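Local structure of tyrosinase (Burkholderia thailandensis, 5ZRD) at residues T251-A259 against V270-N278; S260-L269 against D483-S491. The protein uses a pair of copper ions to hydroxylate monophenols and probably to oxidise the resulting catechols, as tyrosinases do. All coordinates share one frame; numbering follows the deposited sequence.

Contact 1: T251-A259 against V270-N278; sequences TVFSNTTSA and VTPVESPHN. With CU (copper (II) ion), chain K.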
# COMPACT_ATOMS: atom_id res chain seq x y z
N THR A 251 -6.45 -34.45 14.23
CA THR A 251 -6.80 -33.04 14.06
C THR A 251 -6.93 -32.35 15.43
O THR A 251 -6.30 -31.31 15.63
CB THR A 251 -8.02 -32.86 13.16
OG1 THR A 251 -7.75 -33.49 11.90
CG2 THR A 251 -8.35 -31.41 12.92
N VAL A 252 -7.65 -32.92 16.39
CA VAL A 252 -7.93 -32.19 17.60
C VAL A 252 -6.84 -32.46 18.63
O VAL A 252 -6.70 -31.67 19.58
CB VAL A 252 -9.33 -32.49 18.14
CG1 VAL A 252 -10.37 -32.14 17.09
CG2 VAL A 252 -9.50 -33.92 18.63
N PHE A 253 -6.07 -33.53 18.42
CA PHE A 253 -4.89 -33.75 19.21
C PHE A 253 -3.86 -32.65 18.92
O PHE A 253 -3.12 -32.24 19.81
CB PHE A 253 -4.26 -35.11 18.94
CG PHE A 253 -2.94 -35.35 19.64
CD1 PHE A 253 -2.91 -35.60 21.00
CD2 PHE A 253 -1.74 -35.23 18.97
CE1 PHE A 253 -1.71 -35.82 21.66
CE2 PHE A 253 -0.53 -35.42 19.62
CZ PHE A 253 -0.51 -35.72 20.97
N SER A 254 -3.82 -32.20 17.67
CA SER A 254 -2.69 -31.46 17.17
C SER A 254 -2.65 -30.03 17.71
O SER A 254 -1.56 -29.51 17.81
CB SER A 254 -2.67 -31.44 15.67
OG SER A 254 -3.71 -30.62 15.17
N ASN A 255 -3.76 -29.37 18.03
CA ASN A 255 -3.67 -27.90 18.15
C ASN A 255 -4.91 -27.30 18.85
O ASN A 255 -5.97 -27.90 18.86
CB ASN A 255 -3.48 -27.25 16.78
CG ASN A 255 -4.72 -27.17 15.92
OD1 ASN A 255 -5.44 -26.17 15.97
ND2 ASN A 255 -4.96 -28.18 15.07
N THR A 256 -4.75 -26.09 19.35
CA THR A 256 -5.78 -25.43 20.17
C THR A 256 -6.96 -24.95 19.33
O THR A 256 -8.08 -24.83 19.85
CB THR A 256 -5.20 -24.25 20.97
OG1 THR A 256 -4.41 -23.42 20.10
CG2 THR A 256 -4.33 -24.72 22.12
N THR A 257 -6.74 -24.60 18.07
CA THR A 257 -7.88 -24.10 17.28
C THR A 257 -8.84 -25.27 17.01
O THR A 257 -10.08 -25.17 17.23
CB THR A 257 -7.43 -23.47 15.94
OG1 THR A 257 -6.38 -22.53 16.17
CG2 THR A 257 -8.55 -22.78 15.19
N SER A 258 -8.29 -26.36 16.51
CA SER A 258 -9.11 -27.54 16.20
C SER A 258 -9.85 -28.02 17.47
O SER A 258 -11.03 -28.28 17.44
CB SER A 258 -8.29 -28.65 15.57
OG SER A 258 -7.62 -28.20 14.38
N ALA A 259 -9.15 -28.09 18.59
CA ALA A 259 -9.73 -28.66 19.80
C ALA A 259 -10.89 -27.76 20.29
O ALA A 259 -11.92 -28.24 20.66
CB ALA A 259 -8.63 -28.82 20.83
N VAL A 270 -11.95 -32.31 24.83
CA VAL A 270 -10.66 -32.83 24.40
C VAL A 270 -9.57 -31.79 24.67
O VAL A 270 -9.80 -30.58 24.63
CB VAL A 270 -10.67 -33.29 22.93
CG1 VAL A 270 -11.87 -34.17 22.62
CG2 VAL A 270 -10.61 -32.15 21.97
N THR A 271 -8.38 -32.29 24.94
CA THR A 271 -7.22 -31.48 25.18
C THR A 271 -6.14 -31.82 24.15
O THR A 271 -5.67 -32.95 24.14
CB THR A 271 -6.63 -31.71 26.58
OG1 THR A 271 -7.64 -31.32 27.51
CG2 THR A 271 -5.36 -30.91 26.81
N PRO A 272 -5.73 -30.85 23.34
CA PRO A 272 -4.64 -31.01 22.41
C PRO A 272 -3.29 -31.01 23.13
O PRO A 272 -3.14 -30.42 24.22
CB PRO A 272 -4.74 -29.79 21.48
CG PRO A 272 -5.35 -28.71 22.35
CD PRO A 272 -6.11 -29.44 23.43
N VAL A 273 -2.32 -31.67 22.53
CA VAL A 273 -1.00 -31.68 23.15
C VAL A 273 -0.46 -30.25 23.25
O VAL A 273 0.35 -29.96 24.11
CB VAL A 273 -0.00 -32.59 22.41
CG1 VAL A 273 0.31 -32.12 21.00
CG2 VAL A 273 1.28 -32.70 23.22
N GLU A 274 -0.91 -29.37 22.35
CA GLU A 274 -0.47 -27.98 22.31
C GLU A 274 -0.78 -27.24 23.62
O GLU A 274 -0.10 -26.26 23.93
CB GLU A 274 -1.10 -27.22 21.14
CG GLU A 274 -0.33 -25.97 20.78
CD GLU A 274 -0.87 -25.19 19.59
OE1 GLU A 274 -0.19 -24.18 19.16
OE2 GLU A 274 -2.00 -25.52 19.14
N SER A 275 -1.80 -27.68 24.34
CA SER A 275 -2.32 -26.97 25.52
C SER A 275 -1.34 -27.06 26.69
O SER A 275 -0.84 -26.06 27.15
CB SER A 275 -3.72 -27.47 25.84
OG SER A 275 -4.34 -26.66 26.84
N PRO A 276 -1.07 -28.27 27.19
CA PRO A 276 -0.11 -28.42 28.26
C PRO A 276 1.28 -27.89 27.87
O PRO A 276 2.01 -27.36 28.74
CB PRO A 276 -0.04 -29.93 28.53
CG PRO A 276 -0.72 -30.55 27.34
CD PRO A 276 -1.78 -29.52 27.00
N HIS A 277 1.59 -28.01 26.58
CA HIS A 277 2.80 -27.41 25.98
C HIS A 277 2.83 -25.90 26.26
O HIS A 277 3.81 -25.40 26.80
CB HIS A 277 2.89 -27.72 24.49
CG HIS A 277 3.53 -26.64 23.68
ND1 HIS A 277 2.82 -25.55 23.21
CD2 HIS A 277 4.79 -26.49 23.21
CE1 HIS A 277 3.62 -24.77 22.50
NE2 HIS A 277 4.83 -25.32 22.47
N ASN A 278 1.76 -25.22 25.88
CA ASN A 278 1.57 -23.81 26.18
C ASN A 278 1.84 -23.53 27.66
O ASN A 278 2.59 -22.58 27.98
CB ASN A 278 0.17 -23.34 25.76
CG ASN A 278 0.02 -23.20 24.27
OD1 ASN A 278 0.94 -23.49 23.51
ND2 ASN A 278 -1.15 -22.76 23.84
CU CU K . 6.88 -24.79 22.29
O HOH W 1 -2.01 -22.51 20.83

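Contact 2: S260-L269 against D483-S491; sequences SVWNSSNPGL and DIVAHFPLS. With CIT (citric acid), chain E.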
# COMPACT_ATOMS: atom_id res chain seq x y z
N SER A 260 -10.71 -26.46 20.21
CA SER A 260 -11.72 -25.52 20.70
C SER A 260 -13.05 -25.72 19.95
O SER A 260 -14.15 -25.83 20.59
CB SER A 260 -11.23 -24.10 20.62
OG SER A 260 -12.29 -23.18 20.83
N VAL A 261 -12.94 -25.82 18.63
CA VAL A 261 -14.13 -25.95 17.80
C VAL A 261 -14.75 -27.33 18.03
O VAL A 261 -16.00 -27.48 18.15
CB VAL A 261 -13.84 -25.66 16.31
CG1 VAL A 261 -15.07 -25.86 15.42
CG2 VAL A 261 -13.30 -24.24 16.11
N TRP A 262 -13.92 -28.35 18.13
CA TRP A 262 -14.40 -29.69 18.49
C TRP A 262 -15.16 -29.63 19.83
O TRP A 262 -16.23 -30.23 19.98
CB TRP A 262 -13.23 -30.69 18.56
CG TRP A 262 -13.66 -32.11 18.82
CD1 TRP A 262 -13.88 -32.70 20.04
CD2 TRP A 262 -13.90 -33.13 17.84
NE1 TRP A 262 -14.26 -33.99 19.88
CE2 TRP A 262 -14.26 -34.29 18.54
CE3 TRP A 262 -13.82 -33.17 16.45
CZ2 TRP A 262 -14.58 -35.49 17.89
CZ3 TRP A 262 -14.14 -34.35 15.80
CH2 TRP A 262 -14.51 -35.49 16.52
N ASN A 263 -14.58 -28.95 20.81
CA ASN A 263 -15.21 -28.85 22.12
C ASN A 263 -16.53 -28.05 22.05
O ASN A 263 -17.37 -28.18 22.94
CB ASN A 263 -14.22 -28.27 23.13
CG ASN A 263 -13.15 -29.27 23.54
OD1 ASN A 263 -13.31 -30.48 23.37
ND2 ASN A 263 -12.07 -28.78 24.13
N SER A 264 -16.72 -27.18 21.05
CA SER A 264 -17.98 -26.43 20.96
C SER A 264 -19.06 -27.25 20.23
O SER A 264 -20.19 -26.85 20.27
CB SER A 264 -17.81 -25.06 20.30
OG SER A 264 -16.99 -24.17 21.06
N SER A 265 -18.73 -28.40 19.63
CA SER A 265 -19.64 -29.13 18.72
C SER A 265 -19.76 -30.61 19.11
O SER A 265 -20.38 -31.36 18.37
CB SER A 265 -19.18 -29.00 17.27
OG SER A 265 -17.86 -29.49 17.06
N ASN A 266 -19.12 -31.05 20.20
CA ASN A 266 -19.11 -32.44 20.67
C ASN A 266 -19.20 -32.44 22.20
O ASN A 266 -18.68 -31.56 22.85
CB ASN A 266 -17.84 -33.21 20.30
CG ASN A 266 -17.63 -33.28 18.80
OD1 ASN A 266 -17.08 -32.36 18.19
ND2 ASN A 266 -18.10 -34.36 18.20
N PRO A 267 -19.87 -33.43 22.76
CA PRO A 267 -19.93 -33.51 24.22
C PRO A 267 -18.57 -33.91 24.83
O PRO A 267 -17.80 -34.61 24.22
CB PRO A 267 -21.01 -34.57 24.51
CG PRO A 267 -21.09 -35.42 23.24
CD PRO A 267 -20.59 -34.55 22.10
N GLY A 268 -18.29 -33.42 26.04
CA GLY A 268 -17.01 -33.67 26.68
C GLY A 268 -15.98 -32.62 26.29
O GLY A 268 -16.31 -31.63 25.60
N LEU A 269 -14.74 -32.88 26.69
CA LEU A 269 -13.64 -31.95 26.55
C LEU A 269 -12.45 -32.71 26.00
O LEU A 269 -11.98 -33.64 26.64
CB LEU A 269 -13.25 -31.39 27.93
CG LEU A 269 -14.05 -30.16 28.38
CD1 LEU A 269 -13.53 -29.61 29.70
CD2 LEU A 269 -14.04 -29.08 27.33
N ASP A 483 -11.64 -13.82 18.82
CA ASP A 483 -12.62 -14.57 19.62
C ASP A 483 -11.94 -15.09 20.89
O ASP A 483 -11.02 -15.91 20.82
CB ASP A 483 -13.16 -15.82 18.84
CG ASP A 483 -14.53 -15.58 18.12
OD1 ASP A 483 -14.54 -14.96 17.02
OD2 ASP A 483 -15.59 -16.05 18.63
N ILE A 484 -12.40 -14.64 22.05
CA ILE A 484 -12.13 -15.37 23.28
C ILE A 484 -13.19 -16.48 23.39
O ILE A 484 -14.38 -16.20 23.56
CB ILE A 484 -12.11 -14.46 24.53
CG1 ILE A 484 -11.24 -13.21 24.36
CG2 ILE A 484 -11.72 -15.25 25.77
CD1 ILE A 484 -9.76 -13.42 24.66
N VAL A 485 -12.80 -17.73 23.24
CA VAL A 485 -13.71 -18.84 23.53
C VAL A 485 -12.92 -19.90 24.31
O VAL A 485 -11.87 -20.27 23.89
CB VAL A 485 -14.37 -19.41 22.26
CG1 VAL A 485 -13.40 -19.50 21.12
CG2 VAL A 485 -15.01 -20.76 22.52
N ALA A 486 -13.40 -20.29 25.48
CA ALA A 486 -12.66 -21.20 26.34
C ALA A 486 -13.67 -22.14 27.00
O ALA A 486 -14.75 -21.69 27.35
CB ALA A 486 -11.88 -20.43 27.37
N HIS A 487 -13.32 -23.42 27.13
CA HIS A 487 -14.19 -24.35 27.81
C HIS A 487 -13.52 -24.85 29.09
O HIS A 487 -12.29 -24.97 29.15
CB HIS A 487 -14.52 -25.57 26.95
CG HIS A 487 -14.95 -25.23 25.57
ND1 HIS A 487 -16.28 -25.02 25.26
CD2 HIS A 487 -14.25 -25.08 24.43
CE1 HIS A 487 -16.37 -24.77 23.96
NE2 HIS A 487 -15.14 -24.79 23.44
N PHE A 488 -14.34 -25.16 30.10
CA PHE A 488 -13.82 -25.65 31.38
C PHE A 488 -14.76 -26.74 31.88
O PHE A 488 -15.96 -26.62 31.72
CB PHE A 488 -13.68 -24.54 32.42
CG PHE A 488 -12.79 -23.39 32.02
CD1 PHE A 488 -11.43 -23.40 32.28
CD2 PHE A 488 -13.31 -22.28 31.39
CE1 PHE A 488 -10.62 -22.33 31.93
CE2 PHE A 488 -12.50 -21.22 31.01
CZ PHE A 488 -11.15 -21.25 31.27
N PRO A 489 -14.18 -27.81 32.42
CA PRO A 489 -15.04 -28.75 33.15
C PRO A 489 -15.65 -28.06 34.38
O PRO A 489 -15.06 -27.14 34.95
CB PRO A 489 -14.09 -29.90 33.54
CG PRO A 489 -12.76 -29.20 33.72
CD PRO A 489 -12.77 -28.15 32.63
N LEU A 490 -16.83 -28.51 34.75
CA LEU A 490 -17.50 -28.14 36.03
C LEU A 490 -17.41 -29.32 37.02
O LEU A 490 -18.12 -29.33 38.03
CB LEU A 490 -18.95 -27.76 35.72
CG LEU A 490 -19.12 -26.42 35.00
CD1 LEU A 490 -20.44 -26.35 34.26
CD2 LEU A 490 -19.02 -25.27 35.99
N SER A 491 -16.48 -30.25 36.80
CA SER A 491 -16.33 -31.46 37.61
C SER A 491 -15.80 -31.15 39.01
O SER A 491 -15.76 -32.05 39.82
CB SER A 491 -15.42 -32.44 36.91
OG SER A 491 -14.19 -31.81 36.61
C1 CIT E . -8.50 -25.58 23.29
O1 CIT E . -9.27 -24.61 23.08
O2 CIT E . -7.62 -25.84 22.46
C2 CIT E . -8.56 -26.53 24.48
C3 CIT E . -9.38 -26.13 25.72
O7 CIT E . -9.99 -27.30 26.23
C4 CIT E . -8.54 -25.99 26.97
C5 CIT E . -7.93 -27.40 27.18
O3 CIT E . -8.51 -28.41 27.64
O4 CIT E . -6.76 -27.53 26.83
C6 CIT E . -10.61 -25.28 25.38
O5 CIT E . -10.87 -24.20 25.87
O6 CIT E . -11.41 -25.76 24.58

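Contact 1: T251-A259 against V270-N278
P272 and F253 bury the most surface here, with T256 close behind. The proline ring lies against the turn between helices 250-254 and 256-265: its CB rests 3.3 Å from V252 O, and CG meets A259 CB at 3.6 Å. V270 extends this apolar patch, its CG2 reaching both V252 CG2 and A259 CB.

F253 contributes through backbone and ring alike. Its carbonyl O accepts from V273 N at 2.9 Å. With CG anti to the backbone N (chi1 175°), the ring swings back over V273, whose CG1 makes a CH-pi contact over one face, 4.0 Å from the ring centroid; CZ closes on V273 CB.

Beyond the proline, E274 sends an extended side chain across to the first turn of helix 256-265. T256 N donates to E274 OE2 at 2.8 Å, nearly along the carboxylate C-O axis, and E274 OE1 accepts from G86 N, while N255 occupies the N-cap and its OD1 accepts from S258 N. A water joins T256 OG1 to N278 ND2. Within helix 274-285, E274 O accepts from H277 ND1 at 3.1 Å, with the acceptor in the imidazole plane, a second-shell bond that helps to orient H277, whose NE2 binds copper together with H281 and H320.

The whole contact lies within the central tyrosinase domain. F253 stacks on W330 and touches F327 of helix 315-334, V273 touches V323 of that helix and F90 of helix 90-108, and P276 packs against helix 237-244.

Contact 2: S260-L269 against D483-S491
H487 points its imidazole from strand 485-489 into the side of helix 256-265, and most of the contact gathers round that ring. One face is covered by N263, whose CB sits 3.8 Å from the ring centroid in a CH-pi contact. NE2 donates to S260 O at 3.2 Å, a bent bond (138°) with the oxygen tilted 27° out of the ring plane. S264 comes in at the edge instead, its OG in plane and 3.0 Å from H487 CE1. ND1 is taken by T428 OG1 on the adjoining strand, so hydrogen bonds at both ring nitrogens fix the rotation of the imidazole.

L269 handles the far end. Its CD2 reaches H487 CB at 3.6 Å, crossing the histidine obliquely, whereas CD1 presses on P489 CD at 3.4 Å, tighter than usual for two carbons; the leucine and proline side chains meet at about a right angle. At the other end V485 offers both methyls to S260 OG.

A citrate, probably from the crystallisation liquor, bridges the two segments: H487 N donates to its O5 at 2.9 Å and N263 ND2 to its O6 at 3.1 Å, both nearly straight. N263 OD1 meanwhile accepts from V270 N.

The 260-265 part of the helix crosses strand 485-489 at 61°, the axes of these two segments approaching to 8.9 Å. Strand 485-489 is an outer strand of a three-stranded antiparallel sheet, paired with strand 426-430, whose K426 NZ binds the carbonyls of N263, N266 and G268. A486 and F488 turn to strand 441-450, while V261, S264 and V485 pack on a second subunit.

In the fold
Helix 256-265 serves both contacts: its first turn packs in contact 1, and the rest of the helix and the loop after it carry contact 2. Contact 1 is buried within the central tyrosinase domain and includes one histidine of the copper site; contact 2 is partly buried, lies away from the annotated sites, and brings in a strand from more than 200 residues later, beside a subunit interface. Their chemistry follows: apolar packing with a buried carboxylate in the first, a histidine among serines and an asparagine in the second. Contact 2 joins contact 1 where W262 packs on V252 and V270, and one citrate is hydrogen-bonded to residues of both.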